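Local coordinates for protein-glutamine gamma-glutamyltransferase (Pagrus major, PDB 1G0D) that catalyses calcium-dependent cross-linking of proteins, joining peptide-bound glutamine to the amino group of lysine or to other primary amines, at residues V59-K64 with A125-F130; R65-I70 with M204-R209. One frame throughout, in Å; residues are numbered along the deposited sequence.

Contact 1. Residues V59-K64 with A125-F130; sequences VLHLGK and ADKISF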
# COMPACT_ATOMS: atom_id res chain seq x y z
N VAL A 59 33.99 16.09 10.93
CA VAL A 59 32.89 16.89 10.43
C VAL A 59 32.10 16.13 9.37
O VAL A 59 32.67 15.47 8.50
CB VAL A 59 33.36 18.27 9.93
CG1 VAL A 59 34.80 18.23 9.64
CG2 VAL A 59 32.54 18.72 8.74
N LEU A 60 30.78 16.23 9.48
CA LEU A 60 29.86 15.56 8.59
C LEU A 60 29.30 16.47 7.51
O LEU A 60 29.06 17.64 7.74
CB LEU A 60 28.71 15.02 9.41
CG LEU A 60 28.96 13.91 10.43
CD1 LEU A 60 27.82 13.88 11.41
CD2 LEU A 60 29.04 12.57 9.72
N HIS A 61 29.07 15.92 6.32
CA HIS A 61 28.51 16.72 5.22
C HIS A 61 27.30 16.02 4.64
O HIS A 61 27.33 14.82 4.33
CB HIS A 61 29.54 16.94 4.10
CG HIS A 61 30.84 17.50 4.58
ND1 HIS A 61 31.08 18.86 4.67
CD2 HIS A 61 31.94 16.90 5.09
CE1 HIS A 61 32.26 19.06 5.22
NE2 HIS A 61 32.81 17.89 5.48
N LEU A 62 26.24 16.80 4.48
CA LEU A 62 24.97 16.32 3.94
C LEU A 62 24.57 17.21 2.74
O LEU A 62 24.73 18.43 2.78
CB LEU A 62 23.88 16.41 5.03
CG LEU A 62 23.17 15.16 5.59
CD1 LEU A 62 21.85 15.58 6.19
CD2 LEU A 62 22.94 14.12 4.51
N GLY A 63 24.05 16.60 1.68
CA GLY A 63 23.62 17.40 0.55
C GLY A 63 24.64 17.43 -0.54
O GLY A 63 25.84 17.44 -0.26
N LYS A 64 24.15 17.46 -1.78
CA LYS A 64 24.99 17.46 -2.99
C LYS A 64 25.84 18.70 -3.11
O LYS A 64 26.76 18.74 -3.91
CB LYS A 64 24.13 17.34 -4.27
CG LYS A 64 23.89 15.89 -4.75
CD LYS A 64 23.14 15.03 -3.68
CE LYS A 64 21.71 14.61 -4.08
NZ LYS A 64 20.78 14.59 -2.89
N ALA A 125 41.75 12.74 6.02
CA ALA A 125 41.54 11.39 5.51
C ALA A 125 40.46 11.36 4.47
O ALA A 125 39.64 12.26 4.39
CB ALA A 125 41.15 10.45 6.65
N ASP A 126 40.47 10.30 3.67
CA ASP A 126 39.49 10.09 2.61
C ASP A 126 38.05 10.16 3.15
O ASP A 126 37.67 9.43 4.08
CB ASP A 126 39.69 8.72 1.95
CG ASP A 126 41.13 8.22 2.04
OD1 ASP A 126 41.64 7.93 3.16
OD2 ASP A 126 41.74 8.12 0.95
N LYS A 127 37.25 11.04 2.56
CA LYS A 127 35.86 11.20 2.98
C LYS A 127 35.05 9.95 2.61
O LYS A 127 34.84 9.67 1.44
CB LYS A 127 35.27 12.45 2.30
CG LYS A 127 34.35 13.33 3.18
CD LYS A 127 34.30 14.80 2.69
CE LYS A 127 33.05 15.08 1.83
NZ LYS A 127 32.77 16.55 1.63
N ILE A 128 34.63 9.17 3.61
CA ILE A 128 33.82 7.99 3.36
C ILE A 128 32.39 8.33 3.63
O ILE A 128 32.07 9.12 4.49
CB ILE A 128 34.19 6.82 4.26
CG1 ILE A 128 34.00 7.19 5.72
CG2 ILE A 128 35.61 6.40 3.95
CD1 ILE A 128 33.38 6.13 6.47
N SER A 129 31.49 7.73 2.87
CA SER A 129 30.10 8.06 3.06
C SER A 129 29.31 6.92 3.67
O SER A 129 29.75 5.77 3.70
CB SER A 129 29.50 8.48 1.73
OG SER A 129 29.30 7.33 0.94
N PHE A 130 28.14 7.27 4.17
CA PHE A 130 27.26 6.29 4.77
C PHE A 130 25.82 6.82 4.69
O PHE A 130 25.60 8.02 4.43
CB PHE A 130 27.70 5.97 6.22
CG PHE A 130 27.61 7.14 7.19
CD1 PHE A 130 26.40 7.47 7.81
CD2 PHE A 130 28.73 7.92 7.45
CE1 PHE A 130 26.30 8.56 8.67
CE2 PHE A 130 28.63 9.01 8.31
CZ PHE A 130 27.42 9.33 8.91
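Leu60 meets Phe130, and His61 meets Lys127, in a purely side-chain contact between two strands of one sheet that are not direct neighbours. Strand 106-115 runs between strand 55-62 and strand 121-133, and the CA atoms of His61 and Ser129 are accordingly 9.1 Å apart, too far for backbone pairing. Successive residues of strand 55-62 point to opposite faces of the sheet, so the two pairs lie on different sides of it.

On the buried face, Leu60 CD2 approaches the Phe130 ring at its edge, close to the ring plane, 3.7 Å from CZ and 3.9 Å from CE2. The ring reaches Leu60 because CG of Phe130 sits between the backbone N and the carbonyl carbon (chi1 64°). Trp82 touches both side chains, and Phe130 also meets the rings of Phe40 and Tyr108, the latter at a small interplanar angle.

The other face is more exposed. Lys127 bends at chi3 (98°) and brings NZ over one face of the His61 imidazole, 3.5 Å above the plane but displaced toward the rim; its nearest ring atom is CD2, 3.6 Å from NZ. The lysine chain and the ring cross at about a right angle, with no hydrogen bond between them, and His61 ND1 is hydrogen-bonded to Asp66 OD2. Nearby positive charge would be expected to disfavour protonation of the histidine, while Asp66 would act in the opposite sense.

Leu60 and Phe130 thus occupy the buried face, and His61 and Lys127 the outer face, of a five-stranded mixed sheet in the N-terminal domain, whose immunoglobulin-like beta-sandwich fold is that of the transglutaminase family.

Contact 2. Residues R65-I70 with M204-R209; sequences RDEVVI and MDIEHR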
# COMPACT_ATOMS: atom_id res chain seq x y z
N ARG A 65 25.54 19.69 -2.29
CA ARG A 65 26.29 20.93 -2.28
C ARG A 65 26.53 21.35 -0.85
O ARG A 65 26.52 22.53 -0.54
CB ARG A 65 25.49 22.02 -2.98
CG ARG A 65 25.59 21.98 -4.48
CD ARG A 65 24.62 22.94 -5.13
NE ARG A 65 23.24 22.55 -4.88
CZ ARG A 65 22.53 22.93 -3.81
NH1 ARG A 65 21.27 22.51 -3.68
NH2 ARG A 65 23.07 23.71 -2.87
N ASP A 66 26.74 20.38 0.03
CA ASP A 66 26.97 20.69 1.43
C ASP A 66 25.89 21.56 2.05
O ASP A 66 26.16 22.38 2.91
CB ASP A 66 28.31 21.36 1.62
CG ASP A 66 29.41 20.37 1.74
OD1 ASP A 66 29.43 19.41 0.93
OD2 ASP A 66 30.26 20.56 2.64
N GLU A 67 24.66 21.37 1.60
CA GLU A 67 23.54 22.12 2.13
C GLU A 67 23.64 22.07 3.68
O GLU A 67 23.22 23.01 4.39
CB GLU A 67 22.23 21.48 1.63
CG GLU A 67 21.84 21.83 0.19
CD GLU A 67 22.24 20.76 -0.83
OE1 GLU A 67 21.41 20.36 -1.67
OE2 GLU A 67 23.40 20.32 -0.79
N VAL A 68 24.17 20.99 4.24
CA VAL A 68 24.30 20.94 5.69
C VAL A 68 25.62 20.29 6.16
O VAL A 68 26.05 19.27 5.65
CB VAL A 68 23.06 20.24 6.32
CG1 VAL A 68 23.25 20.05 7.80
CG2 VAL A 68 21.82 21.12 6.09
N VAL A 69 26.29 20.95 7.10
CA VAL A 69 27.53 20.43 7.64
C VAL A 69 27.56 20.41 9.18
O VAL A 69 27.37 21.43 9.85
CB VAL A 69 28.73 21.25 7.09
CG1 VAL A 69 30.06 20.76 7.73
CG2 VAL A 69 28.72 21.13 5.57
N ILE A 70 27.83 19.23 9.73
CA ILE A 70 27.84 19.07 11.16
C ILE A 70 29.22 18.77 11.67
O ILE A 70 29.87 17.86 11.18
CB ILE A 70 26.92 17.88 11.52
CG1 ILE A 70 25.53 18.14 10.93
CG2 ILE A 70 26.82 17.71 13.00
CD1 ILE A 70 24.62 16.93 10.91
N MET A 204 16.86 23.59 3.16
CA MET A 204 15.75 23.55 4.09
C MET A 204 15.13 22.15 4.06
O MET A 204 14.82 21.59 5.09
CB MET A 204 14.72 24.60 3.70
CG MET A 204 13.64 24.90 4.73
SD MET A 204 12.45 26.11 4.02
CE MET A 204 11.03 25.86 5.10
N ASP A 205 14.96 21.59 2.87
CA ASP A 205 14.40 20.25 2.74
C ASP A 205 15.26 19.24 3.49
O ASP A 205 14.73 18.36 4.17
CB ASP A 205 14.33 19.83 1.27
CG ASP A 205 14.00 18.35 1.10
OD1 ASP A 205 12.90 17.92 1.54
OD2 ASP A 205 14.83 17.60 0.53
N ILE A 206 16.59 19.34 3.37
CA ILE A 206 17.45 18.39 4.08
C ILE A 206 17.26 18.53 5.58
O ILE A 206 17.17 17.55 6.34
CB ILE A 206 18.95 18.59 3.70
CG1 ILE A 206 19.20 18.00 2.31
CG2 ILE A 206 19.87 17.86 4.67
CD1 ILE A 206 20.62 18.17 1.80
N GLU A 207 17.15 19.77 6.02
CA GLU A 207 16.99 20.00 7.44
C GLU A 207 15.68 19.43 7.97
O GLU A 207 15.56 19.14 9.15
CB GLU A 207 17.10 21.51 7.69
CG GLU A 207 18.39 22.10 7.09
CD GLU A 207 18.69 23.52 7.54
OE1 GLU A 207 17.84 24.40 7.30
OE2 GLU A 207 19.78 23.75 8.11
N HIS A 208 14.71 19.21 7.09
CA HIS A 208 13.41 18.68 7.51
C HIS A 208 13.33 17.17 7.44
O HIS A 208 12.33 16.57 7.86
CB HIS A 208 12.32 19.26 6.61
CG HIS A 208 11.94 20.65 6.96
ND1 HIS A 208 12.79 21.72 6.81
CD2 HIS A 208 10.81 21.15 7.50
CE1 HIS A 208 12.21 22.82 7.25
NE2 HIS A 208 11.00 22.50 7.68
N ARG A 209 14.37 16.55 6.88
CA ARG A 209 14.40 15.12 6.73
C ARG A 209 14.58 14.32 8.04
O ARG A 209 14.65 13.09 8.03
CB ARG A 209 15.50 14.77 5.73
CG ARG A 209 15.09 15.04 4.31
CD ARG A 209 15.96 14.27 3.33
NE ARG A 209 15.74 14.78 1.97
CZ ARG A 209 16.43 14.44 0.89
NH1 ARG A 209 17.42 13.57 0.96
NH2 ARG A 209 16.13 14.98 -0.27
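A classic beta bulge at the start of an edge strand faces a helix here: Glu67 and Val68 both lie opposite Leu62, and both meet Ile206 of helix 202-208. Methyl CD1 of Ile206 comes within 3.7 Å of Glu67 CB and 4.0 Å of Glu67 CD, the two side chains crossing at about a right angle. Its other branch, CG2, lies 4.1 Å from Val68 CG2. That same valine methyl packs against the aliphatic part of Glu207, 3.7 Å from CG.

Topologically, strand 68-72 is the outermost strand of the N-terminal beta-sandwich sheet on this side, and the helix covers its beginning. Ile206 also touches Leu62 and Val104, which extends the apolar contact onto the neighbouring strand and a loop.

Glu67 folds back through a bend at chi2 (98°), and its OE2 accepts a hydrogen bond from Arg65 N at 2.7 Å, met on the syn side, 25° out of the carboxylate plane. Its OE1 meets Arg65 NH1 through charge alone, off the plane of a poorly ordered guanidinium, while Ser202 OG is hydrogen-bonded to NH1. On the helical side, Arg209 forms a salt bridge with Asp205, with a hydrogen bond of 3.0 Å from NH2 to OD2, and Asp193 gives this guanidinium a second acidic partner.

Overall arrangement
Contacts 1 and 2 have centres about 13 Å apart and share one mixed sheet, in which strands 55-62 and 68-72 are antiparallel neighbours. Residues 59-64 lead directly into 65-70, followed by 125-130 and then 204-209, so the two contacts interleave along the chain. Probable backbone hydrogen bonds join them, Leu60 N to Ile70 O and Leu62 N to Val68 O, and Ile206 also packs on Gly63. Contact 1 thus links two inner strands of the sheet, 55-62 and 121-133, across strand 106-115, whereas contact 2 joins the edge strand 68-72 to helix 202-208. Both lie away from the catalytic residues and the probable calcium sites.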